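Local coordinates for peptide-binding protein (Photobacterium damsela subsp. piscicida, PDB 6SQX) that is a secreted NlpC/P60 endopeptidase that cleaves the peptidoglycan of potentially competing bacteria, at residues P379-V384 against L472-P477. Numbering follows the deposited sequence.
With EDO (1,2-ethanediol), chain F.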
loop_
_atom_site.group_PDB
_atom_site.type_symbol
_atom_site.label_atom_id
_atom_site.label_comp_id
_atom_site.label_asym_id
_atom_site.label_seq_id
_atom_site.Cartn_x
_atom_site.Cartn_y
_atom_site.Cartn_z
ATOM N N PRO A 379 -5.162 -8.498 18.478
ATOM C CA PRO A 379 -5.190 -7.067 18.140
ATOM C C PRO A 379 -3.822 -6.600 17.679
ATOM O O PRO A 379 -2.790 -6.981 18.246
ATOM C CB PRO A 379 -5.591 -6.392 19.464
ATOM C CG PRO A 379 -6.416 -7.461 20.179
ATOM C CD PRO A 379 -5.719 -8.772 19.817
ATOM N N PHE A 380 -3.830 -5.799 16.618
ATOM C CA PHE A 380 -2.655 -5.218 15.980
ATOM C C PHE A 380 -1.886 -6.214 15.128
ATOM O O PHE A 380 -0.891 -5.808 14.490
ATOM C CB PHE A 380 -1.696 -4.501 16.951
ATOM C CG PHE A 380 -2.343 -3.346 17.686
ATOM C CD1 PHE A 380 -2.342 -2.050 17.154
ATOM C CD2 PHE A 380 -2.955 -3.546 18.908
ATOM C CE1 PHE A 380 -2.952 -0.992 17.828
ATOM C CE2 PHE A 380 -3.561 -2.494 19.588
ATOM C CZ PHE A 380 -3.550 -1.213 19.051
ATOM N N MET A 381 -2.321 -7.488 15.057
ATOM C CA MET A 381 -1.598 -8.511 14.314
ATOM C C MET A 381 -2.527 -9.373 13.472
ATOM O O MET A 381 -2.127 -10.476 13.076
ATOM C CB MET A 381 -0.751 -9.377 15.276
ATOM C CG MET A 381 0.475 -8.651 15.781
ATOM S SD MET A 381 1.696 -8.352 14.462
ATOM C CE MET A 381 2.514 -6.919 15.135
ATOM N N THR A 382 -3.754 -8.934 13.217
ATOM C CA THR A 382 -4.707 -9.700 12.420
ATOM C C THR A 382 -5.306 -8.785 11.383
ATOM O O THR A 382 -5.739 -7.686 11.724
ATOM C CB THR A 382 -5.843 -10.206 13.314
ATOM O OG1 THR A 382 -5.287 -10.916 14.431
ATOM C CG2 THR A 382 -6.777 -11.141 12.529
ATOM N N LEU A 383 -5.352 -9.215 10.134
ATOM C CA LEU A 383 -5.999 -8.466 9.077
ATOM C C LEU A 383 -7.426 -8.974 8.930
ATOM O O LEU A 383 -7.661 -10.185 8.906
ATOM C CB LEU A 383 -5.259 -8.687 7.754
ATOM C CG LEU A 383 -3.745 -8.459 7.743
ATOM C CD1 LEU A 383 -3.156 -8.619 6.354
ATOM C CD2 LEU A 383 -3.426 -7.041 8.286
ATOM N N VAL A 384 -8.384 -8.067 8.828
ATOM C CA VAL A 384 -9.766 -8.408 8.506
ATOM C C VAL A 384 -10.040 -7.927 7.093
ATOM O O VAL A 384 -9.830 -6.746 6.792
ATOM C CB VAL A 384 -10.765 -7.770 9.491
ATOM C CG1 VAL A 384 -12.160 -8.414 9.313
ATOM C CG2 VAL A 384 -10.280 -7.943 10.927
ATOM N N LEU A 472 -4.116 -14.020 10.560
ATOM C CA LEU A 472 -3.093 -13.692 11.548
ATOM C C LEU A 472 -1.766 -13.432 10.852
ATOM O O LEU A 472 -1.383 -14.165 9.942
ATOM C CB LEU A 472 -2.880 -14.898 12.463
ATOM C CG LEU A 472 -3.957 -15.212 13.475
ATOM C CD1 LEU A 472 -3.531 -16.459 14.296
ATOM C CD2 LEU A 472 -4.164 -14.017 14.355
ATOM N N LEU A 473 -1.010 -12.445 11.332
ATOM C CA LEU A 473 0.315 -12.174 10.800
ATOM C C LEU A 473 1.417 -12.907 11.552
ATOM O O LEU A 473 2.527 -13.040 11.026
ATOM C CB LEU A 473 0.614 -10.679 10.874
ATOM C CG LEU A 473 -0.354 -9.798 10.097
ATOM C CD1 LEU A 473 0.097 -8.353 10.264
ATOM C CD2 LEU A 473 -0.366 -10.176 8.604
ATOM N N THR A 474 1.131 -13.409 12.746
ATOM C CA THR A 474 2.156 -13.919 13.649
ATOM C C THR A 474 2.874 -15.148 13.114
ATOM O O THR A 474 3.875 -15.569 13.714
ATOM C CB THR A 474 1.531 -14.178 15.016
ATOM O OG1 THR A 474 0.296 -14.892 14.846
ATOM C CG2 THR A 474 1.251 -12.843 15.722
ATOM N N GLU A 475 2.412 -15.716 12.002
ATOM C CA GLU A 475 3.074 -16.842 11.354
ATOM C C GLU A 475 3.795 -16.331 10.109
ATOM O O GLU A 475 3.154 -15.906 9.140
ATOM C CB GLU A 475 2.058 -17.927 11.006
ATOM C CG GLU A 475 1.270 -18.440 12.210
ATOM C CD GLU A 475 2.171 -18.862 13.370
ATOM O OE1 GLU A 475 1.877 -18.473 14.525
ATOM O OE2 GLU A 475 3.173 -19.578 13.129
ATOM N N THR A 476 5.122 -16.365 10.140
ATOM C CA THR A 476 5.898 -15.947 8.977
ATOM C C THR A 476 5.946 -17.086 7.963
ATOM O O THR A 476 6.160 -18.241 8.350
ATOM C CB THR A 476 7.319 -15.551 9.397
ATOM O OG1 THR A 476 7.279 -14.308 10.109
ATOM C CG2 THR A 476 8.221 -15.394 8.185
ATOM N N PRO A 477 5.731 -16.807 6.663
ATOM C CA PRO A 477 5.789 -17.835 5.613
ATOM C C PRO A 477 7.148 -18.547 5.521
ATOM O O PRO A 477 8.179 -17.951 5.845
ATOM C CB PRO A 477 5.512 -17.038 4.330
ATOM C CG PRO A 477 4.737 -15.834 4.791
ATOM C CD PRO A 477 5.314 -15.494 6.133
HETATM C C1 EDO F . 4.726 -11.909 8.939
HETATM O O1 EDO F . 6.027 -12.050 8.358
HETATM C C2 EDO F . 3.747 -11.369 7.913
HETATM O O2 EDO F . 3.394 -12.386 6.960
#
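The flat group at the centre of this contact is the peptide between Met381 and Thr382, with the N-H of Leu473 meeting its carbonyl oxygen in the carbonyl plane. Leu473 also covers one face, its CG 3.5 Å from Met381 O, and the methyls Leu472 CD2 and Thr474 CG2 lie on the opposite side, off the edge. Leu473 N lies 2.9 Å from Met381 O; the bond is nearly straight at the hydrogen (164°), and C=O...N opens to 159°. It closes the end of an antiparallel pairing in the NlpC/P60 sheet, where strand 382-387 runs beside strand 467-472. Thr382 and Leu472 form a non-hydrogen-bonded pair, their CA atoms 4.4 Å apart, flanked by this bond and by the backbone pairing of Leu383 with Thr471.

The side chains of Thr382 and Leu472 project together from one face of the sheet, lying side by side. Beta-branched threonine suits an extended strand, and its chi1 of -53° sets OG1 anti to its carbonyl carbon. There OG1 reaches Leu472 CD2 at 3.3 Å, while its hydrogen bond to Ile378 O satisfies the buried hydroxyl.

Leu383 turns its side chain to helix 326-334, which follows Cys324, found here as cysteinesulfonic acid, and Leu473, just past the strand end, points its CB toward segment 379-384. Their side chains cross at about a right angle, Leu473 CD2 lying 3.9 Å from Leu383 CG; branched, purely apolar ends interlock, and Leu328 and Phe332 of the helix complete the packing. The unbranched chain of Met381, bent at chi2, brings SD to 4.4 Å from Leu473 CB.

Thr474 keeps only its methyl near, CG2 standing 4.0 Å from Met381 CB. A 1,2-ethanediol, probably from the crystallisation liquor, bridges Ala350 O and Thr476, with its O1 hydrogen-bonded to Thr476 OG1 at 3.1 Å.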